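Local coordinates for protein Xaa-Pro aminopeptidase (Thermococcus sibiricus MM 739, PDB 4RGZ) that probably acts as a zinc-dependent M24B peptidase of the prolidase and Xaa-Pro aminopeptidase type, hydrolysing peptide bonds that precede proline, at residues 157-162 / 181-186; 23-28 / 47-52. All coordinates share one frame; numbering follows the deposited sequence.

Contact 1 of 2, residues 157-162 / 181-186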
loop_
_atom_site.group_PDB
_atom_site.type_symbol
_atom_site.label_atom_id
_atom_site.label_comp_id
_atom_site.label_asym_id
_atom_site.label_seq_id
_atom_site.Cartn_x
_atom_site.Cartn_y
_atom_site.Cartn_z
ATOM N N ASP A 157 -1.552 4.220 22.523
ATOM C CA ASP A 157 -1.438 3.946 23.960
ATOM C C ASP A 157 -2.573 3.032 24.440
ATOM O O ASP A 157 -2.324 1.984 25.023
ATOM C CB ASP A 157 -1.424 5.242 24.764
ATOM C CG ASP A 157 -0.058 5.899 24.788
ATOM O OD1 ASP A 157 0.819 5.508 24.013
ATOM O OD2 ASP A 157 0.171 6.812 25.588
ATOM N N LYS A 158 -3.816 3.391 24.169
ATOM C CA LYS A 158 -4.905 2.565 24.641
ATOM C C LYS A 158 -4.803 1.113 24.153
ATOM O O LYS A 158 -5.003 0.189 24.925
ATOM C CB LYS A 158 -6.248 3.206 24.326
ATOM C CG LYS A 158 -6.726 4.115 25.459
ATOM C CD LYS A 158 -7.937 4.972 25.064
ATOM C CE LYS A 158 -7.514 6.212 24.263
ATOM N NZ LYS A 158 -8.634 6.794 23.471
ATOM N N VAL A 159 -4.467 0.934 22.880
ATOM C CA VAL A 159 -4.185 -0.371 22.279
ATOM C C VAL A 159 -3.101 -1.108 23.093
ATOM O O VAL A 159 -3.320 -2.221 23.570
ATOM C CB VAL A 159 -3.823 -0.199 20.778
ATOM C CG1 VAL A 159 -3.272 -1.472 20.167
ATOM C CG2 VAL A 159 -5.053 0.275 20.004
ATOM N N PHE A 160 -1.966 -0.468 23.317
ATOM C CA PHE A 160 -0.982 -1.038 24.234
ATOM C C PHE A 160 -1.557 -1.724 25.479
ATOM O O PHE A 160 -1.189 -2.871 25.750
ATOM C CB PHE A 160 0.052 -0.000 24.652
ATOM C CG PHE A 160 1.018 -0.509 25.661
ATOM C CD1 PHE A 160 2.068 -1.293 25.279
ATOM C CD2 PHE A 160 0.848 -0.229 27.006
ATOM C CE1 PHE A 160 2.963 -1.775 26.200
ATOM C CE2 PHE A 160 1.741 -0.702 27.946
ATOM C CZ PHE A 160 2.802 -1.490 27.543
ATOM N N TYR A 161 -2.429 -1.052 26.233
ATOM C CA TYR A 161 -2.940 -1.619 27.486
ATOM C C TYR A 161 -3.868 -2.782 27.232
ATOM O O TYR A 161 -3.747 -3.832 27.858
ATOM C CB TYR A 161 -3.648 -0.566 28.378
ATOM C CG TYR A 161 -2.739 0.571 28.778
ATOM C CD1 TYR A 161 -1.559 0.313 29.486
ATOM C CD2 TYR A 161 -3.016 1.904 28.403
ATOM C CE1 TYR A 161 -0.699 1.332 29.830
ATOM C CE2 TYR A 161 -2.132 2.938 28.740
ATOM C CZ TYR A 161 -0.977 2.642 29.460
ATOM O OH TYR A 161 -0.071 3.611 29.828
ATOM N N ARG A 162 -4.810 -2.607 26.314
ATOM C CA ARG A 162 -5.773 -3.657 26.055
ATOM C C ARG A 162 -5.013 -4.880 25.538
ATOM O O ARG A 162 -5.343 -6.014 25.882
ATOM C CB ARG A 162 -6.877 -3.181 25.109
ATOM C CG ARG A 162 -8.278 -3.620 25.551
ATOM C CD ARG A 162 -9.260 -2.520 25.210
ATOM N NE ARG A 162 -10.623 -2.991 24.984
ATOM C CZ ARG A 162 -11.252 -3.064 23.798
ATOM N NH1 ARG A 162 -10.652 -2.718 22.649
ATOM N NH2 ARG A 162 -12.508 -3.503 23.770
ATOM N N GLU A 181 -4.184 -4.773 14.861
ATOM C CA GLU A 181 -4.839 -4.077 13.779
ATOM C C GLU A 181 -6.340 -3.920 14.015
ATOM O O GLU A 181 -6.886 -2.820 13.837
ATOM C CB GLU A 181 -4.561 -4.804 12.487
ATOM C CG GLU A 181 -5.268 -4.244 11.291
ATOM C CD GLU A 181 -4.575 -4.634 10.019
ATOM O OE1 GLU A 181 -4.321 -3.713 9.234
ATOM O OE2 GLU A 181 -4.284 -5.844 9.806
ATOM N N TYR A 182 -6.977 -5.013 14.441
ATOM C CA TYR A 182 -8.410 -5.049 14.705
ATOM C C TYR A 182 -8.782 -4.065 15.784
ATOM O O TYR A 182 -9.727 -3.297 15.614
ATOM C CB TYR A 182 -8.875 -6.435 15.137
ATOM C CG TYR A 182 -10.388 -6.545 15.229
ATOM C CD1 TYR A 182 -11.183 -6.475 14.096
ATOM C CD2 TYR A 182 -11.021 -6.688 16.460
ATOM C CE1 TYR A 182 -12.564 -6.566 14.180
ATOM C CE2 TYR A 182 -12.404 -6.769 16.557
ATOM C CZ TYR A 182 -13.160 -6.709 15.412
ATOM O OH TYR A 182 -14.516 -6.795 15.512
ATOM N N MET A 183 -8.051 -4.110 16.893
ATOM C CA MET A 183 -8.207 -3.127 17.960
ATOM C C MET A 183 -8.142 -1.674 17.481
ATOM O O MET A 183 -9.088 -0.921 17.703
ATOM C CB MET A 183 -7.208 -3.359 19.075
ATOM C CG MET A 183 -7.622 -4.477 20.006
ATOM S SD MET A 183 -6.401 -4.555 21.318
ATOM C CE MET A 183 -5.085 -5.522 20.608
ATOM N N ILE A 184 -7.062 -1.299 16.803
ATOM C CA ILE A 184 -6.913 0.037 16.241
ATOM C C ILE A 184 -8.120 0.468 15.380
ATOM O O ILE A 184 -8.497 1.653 15.362
ATOM C CB ILE A 184 -5.628 0.151 15.419
ATOM C CG1 ILE A 184 -4.404 -0.184 16.258
ATOM C CG2 ILE A 184 -5.488 1.535 14.809
ATOM C CD1 ILE A 184 -3.098 -0.132 15.462
ATOM N N LYS A 185 -8.740 -0.483 14.680
ATOM C CA LYS A 185 -9.901 -0.148 13.870
ATOM C C LYS A 185 -11.231 -0.304 14.597
ATOM O O LYS A 185 -12.246 0.060 14.044
ATOM C CB LYS A 185 -9.882 -0.903 12.542
ATOM C CG LYS A 185 -8.605 -0.661 11.739
ATOM C CD LYS A 185 -8.539 -1.574 10.530
ATOM C CE LYS A 185 -7.358 -1.250 9.626
ATOM N NZ LYS A 185 -7.601 -1.815 8.260
ATOM N N ASN A 186 -11.228 -0.840 15.826
ATOM C CA ASN A 186 -12.338 -0.650 16.826
ATOM C C ASN A 186 -11.860 0.001 18.186
ATOM O O ASN A 186 -12.152 -0.475 19.293
ATOM C CB ASN A 186 -13.137 -1.942 17.012
ATOM C CG ASN A 186 -13.321 -2.704 15.695
ATOM O OD1 ASN A 186 -12.345 -2.915 14.968
ATOM N ND2 ASN A 186 -14.558 -3.098 15.372
#

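Contact 2 of 2, residues 23-28 / 47-52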
loop_
_atom_site.group_PDB
_atom_site.type_symbol
_atom_site.label_atom_id
_atom_site.label_comp_id
_atom_site.label_asym_id
_atom_site.label_seq_id
_atom_site.Cartn_x
_atom_site.Cartn_y
_atom_site.Cartn_z
ATOM N N GLY A 23 7.712 26.163 -11.593
ATOM C CA GLY A 23 6.439 25.658 -11.051
ATOM C C GLY A 23 6.430 24.211 -10.578
ATOM O O GLY A 23 7.441 23.514 -10.675
ATOM N N ALA A 24 5.275 23.760 -10.084
ATOM C CA ALA A 24 5.135 22.427 -9.473
ATOM C C ALA A 24 3.927 21.610 -9.967
ATOM O O ALA A 24 2.800 22.100 -9.967
ATOM C CB ALA A 24 5.080 22.560 -7.962
ATOM N N LEU A 25 4.165 20.360 -10.363
ATOM C CA LEU A 25 3.090 19.490 -10.835
ATOM C C LEU A 25 2.824 18.366 -9.836
ATOM O O LEU A 25 3.576 17.392 -9.775
ATOM C CB LEU A 25 3.405 18.933 -12.231
ATOM C CG LEU A 25 3.487 19.933 -13.402
ATOM C CD1 LEU A 25 4.160 19.305 -14.616
ATOM C CD2 LEU A 25 2.128 20.513 -13.786
ATOM N N VAL A 26 1.743 18.517 -9.067
ATOM C CA VAL A 26 1.394 17.611 -7.958
ATOM C C VAL A 26 0.453 16.467 -8.357
ATOM O O VAL A 26 -0.528 16.683 -9.062
ATOM C CB VAL A 26 0.802 18.387 -6.753
ATOM C CG1 VAL A 26 0.415 17.428 -5.627
ATOM C CG2 VAL A 26 1.791 19.437 -6.244
ATOM N N ALA A 27 0.756 15.255 -7.884
ATOM C CA ALA A 27 -0.012 14.052 -8.224
ATOM C C ALA A 27 -0.763 13.506 -6.989
ATOM O O ALA A 27 -0.606 14.054 -5.899
ATOM C CB ALA A 27 0.922 13.001 -8.817
ATOM N N PRO A 28 -1.609 12.456 -7.158
ATOM C CA PRO A 28 -2.150 11.719 -6.008
ATOM C C PRO A 28 -1.076 11.211 -5.059
ATOM O O PRO A 28 -0.005 10.805 -5.502
ATOM C CB PRO A 28 -2.875 10.544 -6.669
ATOM C CG PRO A 28 -3.406 11.150 -7.932
ATOM C CD PRO A 28 -2.352 12.122 -8.395
ATOM N N LEU A 47 -2.889 10.163 -15.773
ATOM C CA LEU A 47 -1.964 11.213 -15.379
ATOM C C LEU A 47 -2.336 11.747 -13.982
ATOM O O LEU A 47 -1.553 11.616 -13.030
ATOM C CB LEU A 47 -1.893 12.323 -16.451
ATOM C CG LEU A 47 -1.213 12.031 -17.806
ATOM C CD1 LEU A 47 -1.937 10.989 -18.655
ATOM C CD2 LEU A 47 -1.034 13.319 -18.596
ATOM N N PHE A 48 -3.547 12.305 -13.872
ATOM C CA PHE A 48 -4.084 12.904 -12.643
ATOM C C PHE A 48 -3.040 13.767 -11.936
ATOM O O PHE A 48 -2.353 13.315 -11.009
ATOM C CB PHE A 48 -4.661 11.835 -11.716
ATOM C CG PHE A 48 -5.591 12.372 -10.663
ATOM C CD1 PHE A 48 -5.543 13.707 -10.270
ATOM C CD2 PHE A 48 -6.495 11.532 -10.037
ATOM C CE1 PHE A 48 -6.395 14.186 -9.292
ATOM C CE2 PHE A 48 -7.351 12.006 -9.059
ATOM C CZ PHE A 48 -7.304 13.331 -8.686
ATOM N N VAL A 49 -2.932 15.018 -12.381
ATOM C CA VAL A 49 -1.790 15.838 -12.005
ATOM C C VAL A 49 -2.143 17.312 -11.794
ATOM O O VAL A 49 -2.457 18.023 -12.754
ATOM C CB VAL A 49 -0.628 15.624 -13.008
ATOM C CG1 VAL A 49 -1.136 15.648 -14.447
ATOM C CG2 VAL A 49 0.501 16.622 -12.781
ATOM N N LEU A 50 -2.073 17.758 -10.537
ATOM C CA LEU A 50 -2.450 19.125 -10.132
ATOM C C LEU A 50 -1.581 20.266 -10.674
ATOM O O LEU A 50 -0.361 20.131 -10.827
ATOM C CB LEU A 50 -2.569 19.236 -8.606
ATOM C CG LEU A 50 -2.971 20.589 -7.997
ATOM C CD1 LEU A 50 -4.436 20.912 -8.260
ATOM C CD2 LEU A 50 -2.669 20.615 -6.502
ATOM N N ILE A 51 -2.256 21.395 -10.899
ATOM C CA ILE A 51 -1.744 22.600 -11.552
ATOM C C ILE A 51 -0.673 23.393 -10.759
ATOM O O ILE A 51 0.471 22.953 -10.664
ATOM C CB ILE A 51 -2.951 23.481 -11.963
ATOM C CG1 ILE A 51 -2.668 24.227 -13.264
ATOM C CG2 ILE A 51 -3.407 24.385 -10.817
ATOM C CD1 ILE A 51 -3.882 24.318 -14.164
ATOM N N LEU A 52 -1.049 24.555 -10.213
ATOM C CA LEU A 52 -0.174 25.477 -9.435
ATOM C C LEU A 52 1.207 25.910 -10.026
ATOM O O LEU A 52 2.252 25.325 -9.698
ATOM C CB LEU A 52 -0.046 25.042 -7.963
ATOM C CG LEU A 52 0.885 23.897 -7.583
ATOM C CD1 LEU A 52 1.597 24.171 -6.267
ATOM C CD2 LEU A 52 0.097 22.606 -7.527
#

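Contact 1 of 2, residues 157-162 / 181-186
M183 reaches from helix 173-185 toward V159 and R162 of helix 143-164, and its chain can be traced atom by atom. CB lies 4.3 Å from V159 CG2. CG, placed anti to the carbonyl carbon (chi1 -79°), passes obliquely beside the R162 guanidinium, 4.4 Å from R162 NH1. SD then meets the aliphatic root of that arginine, with R162 CB 4.1 Å away. After the bend at chi3 (-83°), CE stays alongside the valine, 4.5 Å from V159 CG1. Deeper in the interface V159 CG2 also touches I184 CG1 at 3.8 Å, the two side chains crossing at about a right angle. The segment axes approach to 9.9 Å and run at 130°, so the pair is steeply crossed but nearer antiparallel than parallel.

Both V159 and I184 continue onto Y227 of strand 222-231, which seats the helix pair against the metal-bearing sheet of the pita-bread catalytic domain. Farther round helix 173-185, E181 and K185 form reciprocal salt bridges with K185 and E181 of the second subunit. The segments bury 241 Å² in total, and the close side-chain contacts between the helices are apolar, while charge pairing is used at the subunit interface.

Contact 2 of 2, residues 23-28 / 47-52
An edge strand of the three-stranded parallel sheet in the N-terminal domain, 23-25, and the residues just after it are flanked by the irregular segment 47-52, which runs roughly antiparallel (146° between end-to-end directions). One antiparallel hydrogen-bonded bridge, V26 with L50, defines the pairing. V26 N donates to L50 O at 3.2 Å, with 143° at the hydrogen. The return bond, from L50 N to V26 O, is modelled so short that its length is doubtful. A24 N to L52 O, at 3.4 Å, is weak.

Side chains sort onto two faces. On one, V26 CB meets L50 CB at 3.9 Å and V26 CG2 meets L52 CD2 at 3.8 Å. On the other, V49 CG2, held anti to its own N, reaches L25 CB at 3.8 Å. Past the bridge, P28 CG makes a CH-pi contact over one face of F48, 3.9 Å from the ring centroid and 20° off the normal.

Beyond the pair, F12 of helix 10-16 covers A24 and L52, while L35 and F32 of helix 30-35 meet V26 and L50 respectively. Along its other edge strand 23-25 bonds through G23 and L25 to strand 104-106.

In the fold
The contacts share no helix or strand: contact 1 lies in the M24 metallopeptidase region and contact 2 in the Creatinase/Prolidase N-terminal region, on opposite sides of the chain's centre, centres 37 Å apart. Contact 2 is the more buried, with 10 of 11 touching residues enclosed and 439 Å² covered; contact 1 is partly buried, pairing an inner valine and isoleucine with a solvent-exposed arginine. Helices in contact 1 meet mainly through side chains, without main-chain pairing, whereas contact 2 adds main-chain bonding at a sheet edge. Contact 1 lies near the dimer interface, the side chain of I184 about 11 Å from a bound zinc ion; contact 2 touches no second subunit and is remote from the metal.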